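Caltubin, EF-hand (Lymnaea stagnalis, PDB 6VAN) binds divalent metal ions through EF-hand loops, here occupied by strontium, and is probably a calcium-binding protein in the snail. Local coordinates at residues E99-A104 with D116-Y121; E82-Q87 with S93-A98. All coordinates share one frame; numbering follows the deposited sequence.

In the fold
Contacts 1 and 2 follow one another along the chain, their centres about 11 Å apart, and share helix 97-106. Contact 2 sets helix 77-87 against the second half of an EF-hand loop; contact 1 sets helix 97-106, which leaves that loop, against helix 111-122, which enters the next. One strontium ion joins them: Phe-94 of contact 2 gives it a backbone oxygen and Glu-99 of contact 1 both carboxylate oxygens, with Phe-94 O and Glu-99 OE1 3.2 Å apart. A probable hydrogen bond between Gln-119 NE2 and Glu-97 OE2 (3.0 Å) also connects them, as does packing of Leu-100 CD2 on Gln-87 OE1 (3.3 Å).

Contact 1 of 2, residues E99-A104 with D116-Y121; sequences ELVKVA and DTVQGY. With SR (strontium ion), chain E; SR (strontium ion), chain H.
Val-118 reaches across to Leu-100 and Val-101 and supplies nearly all that helix 111-122 contributes to this wholly apolar meeting. Its CG2 lies 3.7 Å from Leu-100 CB and equally close to Val-101 CG2, so one methyl touches two consecutive residues of the facing helix. Val-118 CG1 backs up the same contact, 3.8 Å from Leu-100 CB. The valine torsion explains this: with CG1 anti to the backbone N (chi1 176°) and CG2 beside it, both methyls are turned to the partner helix. Leu-100 is touched mainly at CB, close to its backbone, and its CD1 comes near Val-118 CG1 only at the margin. Val-101 contributes its CG2 branch alone. The backbones are correspondingly close, with Val-101 CA and Val-118 CA 6.2 Å apart, and the two segments together bury 169 Å².

Metal coordination occupies other sides of the same helices. Glu-99 grips a strontium ion in bidentate fashion, OE1 and OE2 each at 2.5 Å, the role of the last acidic ligand of a canonical EF-hand loop; Asp-88, Asn-90, Asp-92 and Phe-94 complete the protein ligands. A second strontium ion is held by Gln-119 O at 2.8 Å and by two waters. Gln-119 O binds this ion directly and Gly-120 O through one of the waters, which donates to it, where the helix widens into a pi-type turn at 117-121.

Around this apolar seam, Ala-114 and Leu-115 of helix 111-122 extend the packing against Val-101, while Tyr-122 and Met-123 cover Leu-100. From helix 77-87, Gln-87 touches Leu-100 and Val-103, so helix 97-106 packs against both the helix that enters its own EF-hand loop and the one that leads into the next.

Contact 2 of 2, residues E82-Q87 with S93-A98; sequences EWFKLQ and SFVTEA. With SR (strontium ion), chain E.
Phe-84 and Val-95 form the hydrophobic centre of this contact, between the helix that enters an EF-hand loop and the short strand within it. Val-95 CG1 sits over one face of the Phe-84 ring, 4.2 Å from its centroid and 25° off the normal, a CH-pi contact displaced toward the rim. Val-95 CG2 meets the same ring at Phe-84 CE1, 3.8 Å away. The ring arrives there because CG stands anti to the backbone N (chi1 -178°), which carries its end toward the strand. Val-95 CG1 also packs on Phe-84 O, and Gln-87 CB lies 3.9 Å from Val-95 CG1.

Polar atoms take part at the margins. Ser-93 O lies at the ring edge, in its plane, 3.4 Å from Phe-84 CZ. Within the helix, Gln-87 NE2 donates to Trp-83 O (3.0 Å, N-H...O angle 160°) from above the carbonyl plane, while Gln-87 N reaches that oxygen from the opposite face.

Metal binding falls to the backbone: Phe-94 O coordinates strontium at 2.4 Å. Val-95 forms backbone hydrogen bonding with Leu-133 of strand 132-133. The chemistry therefore divides between backbone and side chain, the Phe-94 carbonyl serving the ion while the Val-95 side chain fastens the loop to its entering helix through dispersion and CH-pi contacts.

Contact 1 of 2, residues E99-A104 with D116-Y121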
# COMPACT_ATOMS: atom_id res chain seq x y z
N GLU A 99 -11.14 -7.46 6.31
CA GLU A 99 -9.95 -6.58 6.44
C GLU A 99 -9.74 -5.81 5.13
O GLU A 99 -9.46 -4.58 5.19
CB GLU A 99 -8.68 -7.40 6.73
CG GLU A 99 -8.62 -7.88 8.17
CD GLU A 99 -7.48 -8.86 8.44
OE1 GLU A 99 -7.15 -9.70 7.56
OE2 GLU A 99 -6.93 -8.83 9.58
N LEU A 100 -9.86 -6.48 3.97
CA LEU A 100 -9.62 -5.83 2.67
C LEU A 100 -10.68 -4.76 2.41
O LEU A 100 -10.32 -3.70 1.86
CB LEU A 100 -9.59 -6.89 1.58
CG LEU A 100 -8.40 -7.85 1.62
CD1 LEU A 100 -8.69 -9.05 0.74
CD2 LEU A 100 -7.13 -7.13 1.20
N VAL A 101 -11.92 -5.02 2.78
CA VAL A 101 -13.03 -4.05 2.56
C VAL A 101 -12.80 -2.84 3.46
O VAL A 101 -12.90 -1.71 2.97
CB VAL A 101 -14.39 -4.70 2.82
CG1 VAL A 101 -15.48 -3.65 2.90
CG2 VAL A 101 -14.71 -5.76 1.79
N LYS A 102 -12.45 -3.06 4.71
CA LYS A 102 -12.18 -1.92 5.62
C LYS A 102 -11.04 -1.07 5.08
O LYS A 102 -11.12 0.17 5.14
CB LYS A 102 -11.88 -2.39 7.04
CG LYS A 102 -11.82 -1.26 8.07
N VAL A 103 -9.99 -1.69 4.56
CA VAL A 103 -8.86 -0.92 4.01
C VAL A 103 -9.36 -0.12 2.80
O VAL A 103 -8.99 1.09 2.66
CB VAL A 103 -7.68 -1.84 3.64
CG1 VAL A 103 -6.69 -1.12 2.74
CG2 VAL A 103 -7.01 -2.40 4.88
N ALA A 104 -10.15 -0.72 1.93
CA ALA A 104 -10.66 -0.03 0.73
C ALA A 104 -11.50 1.19 1.13
O ALA A 104 -11.31 2.28 0.52
CB ALA A 104 -11.42 -0.97 -0.15
N ASP A 116 -17.42 -4.47 -3.83
CA ASP A 116 -17.36 -5.01 -5.21
C ASP A 116 -15.90 -5.26 -5.61
O ASP A 116 -15.65 -6.24 -6.37
CB ASP A 116 -18.09 -4.08 -6.19
CG ASP A 116 -19.60 -4.03 -6.01
OD1 ASP A 116 -20.16 -4.95 -5.41
OD2 ASP A 116 -20.19 -3.05 -6.50
N THR A 117 -14.97 -4.43 -5.16
CA THR A 117 -13.54 -4.64 -5.44
C THR A 117 -13.09 -5.95 -4.78
O THR A 117 -12.37 -6.76 -5.41
CB THR A 117 -12.72 -3.48 -4.90
OG1 THR A 117 -13.16 -2.26 -5.52
CG2 THR A 117 -11.24 -3.65 -5.16
N VAL A 118 -13.41 -6.12 -3.53
CA VAL A 118 -12.87 -7.26 -2.75
C VAL A 118 -13.60 -8.52 -3.18
O VAL A 118 -12.94 -9.55 -3.40
CB VAL A 118 -12.96 -7.01 -1.25
CG1 VAL A 118 -12.48 -8.24 -0.46
CG2 VAL A 118 -12.16 -5.76 -0.87
N GLN A 119 -14.92 -8.52 -3.25
CA GLN A 119 -15.69 -9.76 -3.52
C GLN A 119 -15.50 -10.19 -4.96
O GLN A 119 -15.63 -11.40 -5.24
CB GLN A 119 -17.17 -9.58 -3.23
CG GLN A 119 -17.41 -9.41 -1.75
CD GLN A 119 -18.88 -9.31 -1.44
OE1 GLN A 119 -19.68 -8.87 -2.29
NE2 GLN A 119 -19.22 -9.68 -0.22
N GLY A 120 -15.21 -9.26 -5.85
CA GLY A 120 -14.96 -9.62 -7.25
C GLY A 120 -13.51 -9.98 -7.40
O GLY A 120 -13.12 -11.16 -7.19
N TYR A 121 -12.69 -8.97 -7.64
CA TYR A 121 -11.27 -9.10 -8.04
C TYR A 121 -10.45 -9.81 -6.95
O TYR A 121 -9.72 -10.75 -7.27
CB TYR A 121 -10.74 -7.71 -8.36
CG TYR A 121 -9.25 -7.55 -8.57
CD1 TYR A 121 -8.50 -8.46 -9.30
CD2 TYR A 121 -8.61 -6.43 -8.08
CE1 TYR A 121 -7.13 -8.27 -9.50
CE2 TYR A 121 -7.26 -6.21 -8.28
CZ TYR A 121 -6.51 -7.14 -8.98
OH TYR A 121 -5.18 -6.89 -9.16
SR SR E . -5.60 -10.95 9.14
SR SR H . -17.18 -13.42 -6.38
O HOH W 1 -14.75 -13.49 -7.26
O HOH W 2 -7.56 -12.30 9.76
O HOH W 3 -16.71 -13.55 -3.82

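Contact 2 of 2, residues E82-Q87 with S93-A98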
# COMPACT_ATOMS: atom_id res chain seq x y z
N GLU A 82 4.83 -6.43 1.40
CA GLU A 82 4.70 -5.20 2.18
C GLU A 82 3.23 -4.75 2.22
O GLU A 82 2.75 -4.45 3.27
CB GLU A 82 5.55 -4.11 1.54
CG GLU A 82 5.48 -2.78 2.25
CD GLU A 82 6.44 -1.76 1.64
OE1 GLU A 82 6.14 -1.28 0.55
OE2 GLU A 82 7.46 -1.50 2.25
N TRP A 83 2.55 -4.74 1.08
CA TRP A 83 1.12 -4.34 1.04
C TRP A 83 0.26 -5.41 1.72
O TRP A 83 -0.72 -5.09 2.35
CB TRP A 83 0.68 -4.09 -0.40
CG TRP A 83 1.41 -2.94 -1.03
CD1 TRP A 83 2.26 -3.00 -2.08
CD2 TRP A 83 1.37 -1.58 -0.61
NE1 TRP A 83 2.78 -1.77 -2.32
CE2 TRP A 83 2.26 -0.87 -1.43
CE3 TRP A 83 0.70 -0.90 0.41
CZ2 TRP A 83 2.45 0.51 -1.30
CZ3 TRP A 83 0.89 0.46 0.54
CH2 TRP A 83 1.74 1.15 -0.31
N PHE A 84 0.62 -6.68 1.55
CA PHE A 84 -0.09 -7.79 2.24
C PHE A 84 -0.07 -7.52 3.75
O PHE A 84 -1.12 -7.52 4.41
CB PHE A 84 0.59 -9.11 1.90
CG PHE A 84 -0.09 -10.32 2.51
CD1 PHE A 84 -1.22 -10.86 1.95
CD2 PHE A 84 0.43 -10.91 3.67
CE1 PHE A 84 -1.83 -11.97 2.51
CE2 PHE A 84 -0.20 -12.02 4.22
CZ PHE A 84 -1.33 -12.54 3.64
N LYS A 85 1.12 -7.28 4.31
CA LYS A 85 1.28 -7.08 5.76
C LYS A 85 0.51 -5.84 6.21
O LYS A 85 -0.07 -5.85 7.31
CB LYS A 85 2.76 -7.02 6.14
CG LYS A 85 3.42 -8.37 5.95
CD LYS A 85 4.73 -8.51 6.63
CE LYS A 85 5.78 -7.61 6.08
NZ LYS A 85 7.08 -7.86 6.77
N LEU A 86 0.51 -4.78 5.42
CA LEU A 86 -0.22 -3.54 5.82
C LEU A 86 -1.74 -3.78 5.81
O LEU A 86 -2.44 -3.07 6.53
CB LEU A 86 0.19 -2.40 4.90
CG LEU A 86 1.62 -1.92 5.09
CD1 LEU A 86 1.92 -0.78 4.15
CD2 LEU A 86 1.91 -1.52 6.53
N GLN A 87 -2.24 -4.71 5.00
CA GLN A 87 -3.69 -5.04 4.95
C GLN A 87 -4.05 -6.11 5.98
O GLN A 87 -5.24 -6.31 6.21
CB GLN A 87 -4.06 -5.45 3.54
CG GLN A 87 -4.04 -4.26 2.59
CD GLN A 87 -4.24 -4.67 1.16
OE1 GLN A 87 -5.27 -4.44 0.56
NE2 GLN A 87 -3.20 -5.28 0.60
N SER A 93 -1.29 -13.34 9.23
CA SER A 93 -0.71 -13.82 7.95
C SER A 93 -1.80 -14.25 6.95
O SER A 93 -1.52 -14.94 5.97
CB SER A 93 0.34 -14.90 8.16
OG SER A 93 1.54 -14.29 8.60
N PHE A 94 -3.01 -13.74 7.12
CA PHE A 94 -4.09 -13.82 6.11
C PHE A 94 -4.75 -12.46 6.01
O PHE A 94 -4.78 -11.76 7.01
CB PHE A 94 -5.18 -14.83 6.50
CG PHE A 94 -4.71 -16.24 6.64
CD1 PHE A 94 -4.47 -17.02 5.51
CD2 PHE A 94 -4.48 -16.79 7.90
CE1 PHE A 94 -4.04 -18.33 5.63
CE2 PHE A 94 -4.04 -18.11 8.02
CZ PHE A 94 -3.82 -18.87 6.89
N VAL A 95 -5.20 -12.10 4.81
CA VAL A 95 -6.05 -10.89 4.64
C VAL A 95 -7.46 -11.39 4.38
O VAL A 95 -7.70 -12.02 3.35
CB VAL A 95 -5.51 -9.92 3.56
CG1 VAL A 95 -4.20 -9.30 4.03
CG2 VAL A 95 -5.34 -10.53 2.17
N THR A 96 -8.37 -11.12 5.30
CA THR A 96 -9.76 -11.55 5.15
C THR A 96 -10.52 -10.60 4.23
O THR A 96 -10.14 -9.44 4.06
CB THR A 96 -10.50 -11.60 6.48
OG1 THR A 96 -10.57 -10.29 6.99
CG2 THR A 96 -9.84 -12.48 7.51
N GLU A 97 -11.64 -11.07 3.74
CA GLU A 97 -12.54 -10.20 2.98
C GLU A 97 -12.81 -8.96 3.81
O GLU A 97 -12.71 -7.86 3.28
CB GLU A 97 -13.81 -10.96 2.65
CG GLU A 97 -14.77 -10.15 1.82
CD GLU A 97 -15.96 -10.95 1.36
OE1 GLU A 97 -15.76 -11.92 0.62
OE2 GLU A 97 -17.08 -10.58 1.74
N ALA A 98 -13.14 -9.08 5.09
CA ALA A 98 -13.53 -7.91 5.90
C ALA A 98 -12.35 -6.95 6.08
O ALA A 98 -12.55 -5.72 6.00
CB ALA A 98 -14.06 -8.33 7.24
SR SR E . -5.60 -10.95 9.14
O HOH W 2 -7.56 -12.30 9.76